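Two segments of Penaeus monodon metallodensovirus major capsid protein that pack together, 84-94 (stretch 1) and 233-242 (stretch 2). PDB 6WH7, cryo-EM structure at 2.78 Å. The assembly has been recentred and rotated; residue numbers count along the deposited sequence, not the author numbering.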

# COMPACT_ATOMS: atom_id res chain seq x y z
N PRO A 84 -14.80 72.09 -66.93
CA PRO A 84 -13.41 72.54 -67.01
C PRO A 84 -12.65 72.20 -65.74
O PRO A 84 -11.99 73.05 -65.14
CB PRO A 84 -13.55 74.05 -67.20
CG PRO A 84 -14.79 74.37 -66.49
CD PRO A 84 -15.71 73.20 -66.63
N TRP A 85 -12.74 70.95 -65.32
CA TRP A 85 -12.22 70.54 -64.03
C TRP A 85 -10.73 70.26 -64.09
O TRP A 85 -10.13 69.92 -63.07
CB TRP A 85 -12.96 69.30 -63.55
CG TRP A 85 -12.46 68.04 -64.15
CD1 TRP A 85 -12.53 67.67 -65.45
CD2 TRP A 85 -11.89 66.94 -63.45
NE1 TRP A 85 -11.97 66.43 -65.62
CE2 TRP A 85 -11.58 65.96 -64.40
CE3 TRP A 85 -11.59 66.70 -62.11
CZ2 TRP A 85 -10.99 64.76 -64.05
CZ3 TRP A 85 -11.01 65.51 -61.77
CH2 TRP A 85 -10.71 64.55 -62.73
N ASN A 86 -10.14 70.35 -65.28
CA ASN A 86 -8.70 70.24 -65.43
C ASN A 86 -8.01 71.59 -65.44
O ASN A 86 -6.79 71.64 -65.63
CB ASN A 86 -8.35 69.43 -66.67
CG ASN A 86 -8.94 69.99 -67.93
OD1 ASN A 86 -9.88 70.77 -67.89
ND2 ASN A 86 -8.37 69.61 -69.06
N VAL A 87 -8.74 72.67 -65.23
CA VAL A 87 -8.19 74.01 -65.24
C VAL A 87 -7.96 74.44 -63.80
O VAL A 87 -8.84 74.26 -62.95
CB VAL A 87 -9.13 74.98 -65.97
CG1 VAL A 87 -8.55 76.37 -66.01
CG2 VAL A 87 -9.42 74.47 -67.35
N MET A 88 -6.78 75.00 -63.52
CA MET A 88 -6.51 75.52 -62.18
C MET A 88 -7.50 76.60 -61.80
O MET A 88 -7.97 76.66 -60.66
CB MET A 88 -5.09 76.07 -62.11
CG MET A 88 -3.99 75.04 -62.11
SD MET A 88 -3.98 74.04 -60.63
CE MET A 88 -3.51 75.26 -59.43
N ARG A 89 -7.85 77.47 -62.75
CA ARG A 89 -8.75 78.58 -62.50
C ARG A 89 -10.12 78.11 -62.03
O ARG A 89 -10.85 78.89 -61.40
CB ARG A 89 -8.88 79.40 -63.77
CG ARG A 89 -9.65 80.65 -63.63
CD ARG A 89 -9.75 81.32 -64.95
NE ARG A 89 -8.44 81.73 -65.45
CZ ARG A 89 -7.89 82.90 -65.18
NH1 ARG A 89 -8.55 83.78 -64.44
NH2 ARG A 89 -6.70 83.21 -65.66
N PHE A 90 -10.47 76.86 -62.30
CA PHE A 90 -11.77 76.33 -61.93
C PHE A 90 -11.90 76.20 -60.42
O PHE A 90 -12.95 76.51 -59.85
CB PHE A 90 -11.96 74.99 -62.63
CG PHE A 90 -13.24 74.29 -62.34
CD1 PHE A 90 -14.42 74.72 -62.91
CD2 PHE A 90 -13.26 73.16 -61.56
CE1 PHE A 90 -15.59 74.06 -62.66
CE2 PHE A 90 -14.42 72.50 -61.31
CZ PHE A 90 -15.59 72.95 -61.86
N TYR A 91 -10.85 75.72 -59.76
CA TYR A 91 -10.90 75.41 -58.34
C TYR A 91 -10.61 76.60 -57.43
O TYR A 91 -11.30 76.81 -56.43
CB TYR A 91 -9.92 74.29 -58.05
CG TYR A 91 -10.28 73.04 -58.78
CD1 TYR A 91 -11.14 72.12 -58.23
CD2 TYR A 91 -9.77 72.79 -60.04
CE1 TYR A 91 -11.47 70.98 -58.89
CE2 TYR A 91 -10.10 71.66 -60.71
CZ TYR A 91 -10.94 70.75 -60.13
OH TYR A 91 -11.28 69.61 -60.79
N CYS A 92 -9.57 77.36 -57.74
CA CYS A 92 -9.07 78.39 -56.84
C CYS A 92 -9.53 79.78 -57.20
O CYS A 92 -9.10 80.75 -56.57
CB CYS A 92 -7.54 78.32 -56.78
SG CYS A 92 -6.74 78.13 -58.34
N GLU A 93 -10.40 79.91 -58.20
CA GLU A 93 -10.88 81.20 -58.65
C GLU A 93 -12.37 81.08 -58.91
O GLU A 93 -12.80 80.14 -59.58
CB GLU A 93 -10.11 81.64 -59.89
CG GLU A 93 -10.55 82.90 -60.51
CD GLU A 93 -9.56 83.37 -61.54
OE1 GLU A 93 -8.51 82.72 -61.65
OE2 GLU A 93 -9.83 84.37 -62.23
N TYR A 94 -13.15 82.01 -58.39
CA TYR A 94 -14.60 81.84 -58.33
C TYR A 94 -15.19 82.67 -59.46
O TYR A 94 -15.41 83.87 -59.31
CB TYR A 94 -15.11 82.28 -56.97
CG TYR A 94 -16.55 82.01 -56.67
CD1 TYR A 94 -16.97 80.73 -56.35
CD2 TYR A 94 -17.49 83.03 -56.64
CE1 TYR A 94 -18.28 80.47 -56.05
CE2 TYR A 94 -18.80 82.77 -56.35
CZ TYR A 94 -19.19 81.49 -56.05
OH TYR A 94 -20.50 81.21 -55.75
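Stretch 2, residues 233-242: DYGNAYVPQN

Stretch 1 opens with a type I beta turn from Pro84 to Val87, closed by Val87 N to Pro84 O at 3.3 Å. A weakly bonded helix follows at about 88-92. Stretch 2 has no regular helix or strand. Ala237 to Gln241 are extended, while Gly235 and Asn236 both have positive phi.

The backbones meet in a single beta bridge between Val87 and Tyr238, whose CA atoms lie 4.1 Å apart. Two hydrogen bonds hold it. Val239 N donates to Asn86 O at 2.7 Å, and Met88 N donates to Ala237 O at 3.0 Å. Residue numbers therefore run in opposite directions across the bridge. Met88 CA is also 4.9 Å from Val239 CA; farther along, Arg89 CA is 5.8 Å from Asn236 CA.

The CA-to-CB bond of Tyr234 points toward stretch 1. Its ring has Met88 C over one face, and Met88 CB lies 3.6 Å from Tyr234 CD1. Cys92 SG approaches obliquely, 3.2 Å from Tyr234 CE2. At the ring edge, Tyr234 OH donates to Glu93 OE1 at 2.5 Å. Glu93 OE2 also forms a salt bridge with Arg89 NH1 at 2.6 Å, so one carboxylate serves both stretches.

Met88 SD packs 3.8 Å from Val239 CB and 4.1 Å from Pro240 CD. Asn86 CB lies 3.5 Å from Gln241 NE2.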

# COMPACT_ATOMS: atom_id res chain seq x y z
N ASP A 233 2.02 82.43 -60.25
CA ASP A 233 0.59 82.17 -60.33
C ASP A 233 0.29 81.22 -61.48
O ASP A 233 1.03 81.13 -62.46
CB ASP A 233 -0.19 83.47 -60.50
CG ASP A 233 0.17 84.22 -61.75
OD1 ASP A 233 1.16 83.85 -62.42
OD2 ASP A 233 -0.53 85.20 -62.07
N TYR A 234 -0.82 80.48 -61.34
CA TYR A 234 -1.17 79.51 -62.37
C TYR A 234 -1.52 80.21 -63.68
O TYR A 234 -1.04 79.80 -64.75
CB TYR A 234 -2.30 78.60 -61.89
CG TYR A 234 -3.56 79.31 -61.47
CD1 TYR A 234 -4.56 79.59 -62.38
CD2 TYR A 234 -3.75 79.69 -60.17
CE1 TYR A 234 -5.70 80.23 -62.00
CE2 TYR A 234 -4.88 80.34 -59.78
CZ TYR A 234 -5.86 80.60 -60.69
OH TYR A 234 -7.00 81.25 -60.29
N GLY A 235 -2.31 81.27 -63.63
CA GLY A 235 -2.49 82.09 -64.81
C GLY A 235 -3.13 81.39 -65.99
O GLY A 235 -2.49 81.24 -67.03
N ASN A 236 -4.36 80.92 -65.81
CA ASN A 236 -5.11 80.13 -66.79
C ASN A 236 -4.26 78.99 -67.36
O ASN A 236 -4.18 78.77 -68.57
CB ASN A 236 -5.77 81.00 -67.89
CG ASN A 236 -4.79 81.73 -68.79
OD1 ASN A 236 -3.76 81.21 -69.19
ND2 ASN A 236 -5.15 82.95 -69.14
N ALA A 237 -3.67 78.24 -66.45
CA ALA A 237 -3.01 76.99 -66.74
C ALA A 237 -3.92 75.83 -66.36
O ALA A 237 -4.74 75.94 -65.44
CB ALA A 237 -1.69 76.87 -65.97
N TYR A 238 -3.80 74.73 -67.09
CA TYR A 238 -4.40 73.50 -66.63
C TYR A 238 -3.74 73.08 -65.33
O TYR A 238 -2.64 73.53 -65.00
CB TYR A 238 -4.24 72.38 -67.66
CG TYR A 238 -4.93 72.60 -68.97
CD1 TYR A 238 -6.26 72.26 -69.12
CD2 TYR A 238 -4.25 73.09 -70.06
CE1 TYR A 238 -6.90 72.43 -70.32
CE2 TYR A 238 -4.89 73.26 -71.26
CZ TYR A 238 -6.21 72.93 -71.38
OH TYR A 238 -6.86 73.11 -72.58
N VAL A 239 -4.40 72.21 -64.58
CA VAL A 239 -3.75 71.70 -63.39
C VAL A 239 -2.59 70.89 -63.95
O VAL A 239 -2.71 70.36 -65.06
CB VAL A 239 -4.66 70.84 -62.50
CG1 VAL A 239 -6.09 71.35 -62.47
CG2 VAL A 239 -4.50 69.38 -62.79
N PRO A 240 -1.46 70.79 -63.26
CA PRO A 240 -0.31 70.08 -63.83
C PRO A 240 -0.67 68.67 -64.26
O PRO A 240 -1.20 67.88 -63.48
CB PRO A 240 0.70 70.10 -62.69
CG PRO A 240 0.35 71.32 -61.94
CD PRO A 240 -1.12 71.46 -62.00
N GLN A 241 -0.36 68.35 -65.52
CA GLN A 241 -0.70 67.06 -66.10
C GLN A 241 0.36 66.68 -67.11
O GLN A 241 0.86 67.53 -67.84
CB GLN A 241 -2.05 67.09 -66.81
CG GLN A 241 -3.23 67.32 -65.93
CD GLN A 241 -4.48 67.50 -66.72
OE1 GLN A 241 -4.44 67.79 -67.90
NE2 GLN A 241 -5.60 67.36 -66.06
N ASN A 242 0.67 65.40 -67.17
CA ASN A 242 1.55 64.84 -68.18
C ASN A 242 0.68 64.05 -69.15
O ASN A 242 0.15 63.00 -68.80
CB ASN A 242 2.61 63.96 -67.54
CG ASN A 242 3.64 64.76 -66.78
OD1 ASN A 242 3.93 65.90 -67.12
ND2 ASN A 242 4.18 64.17 -65.73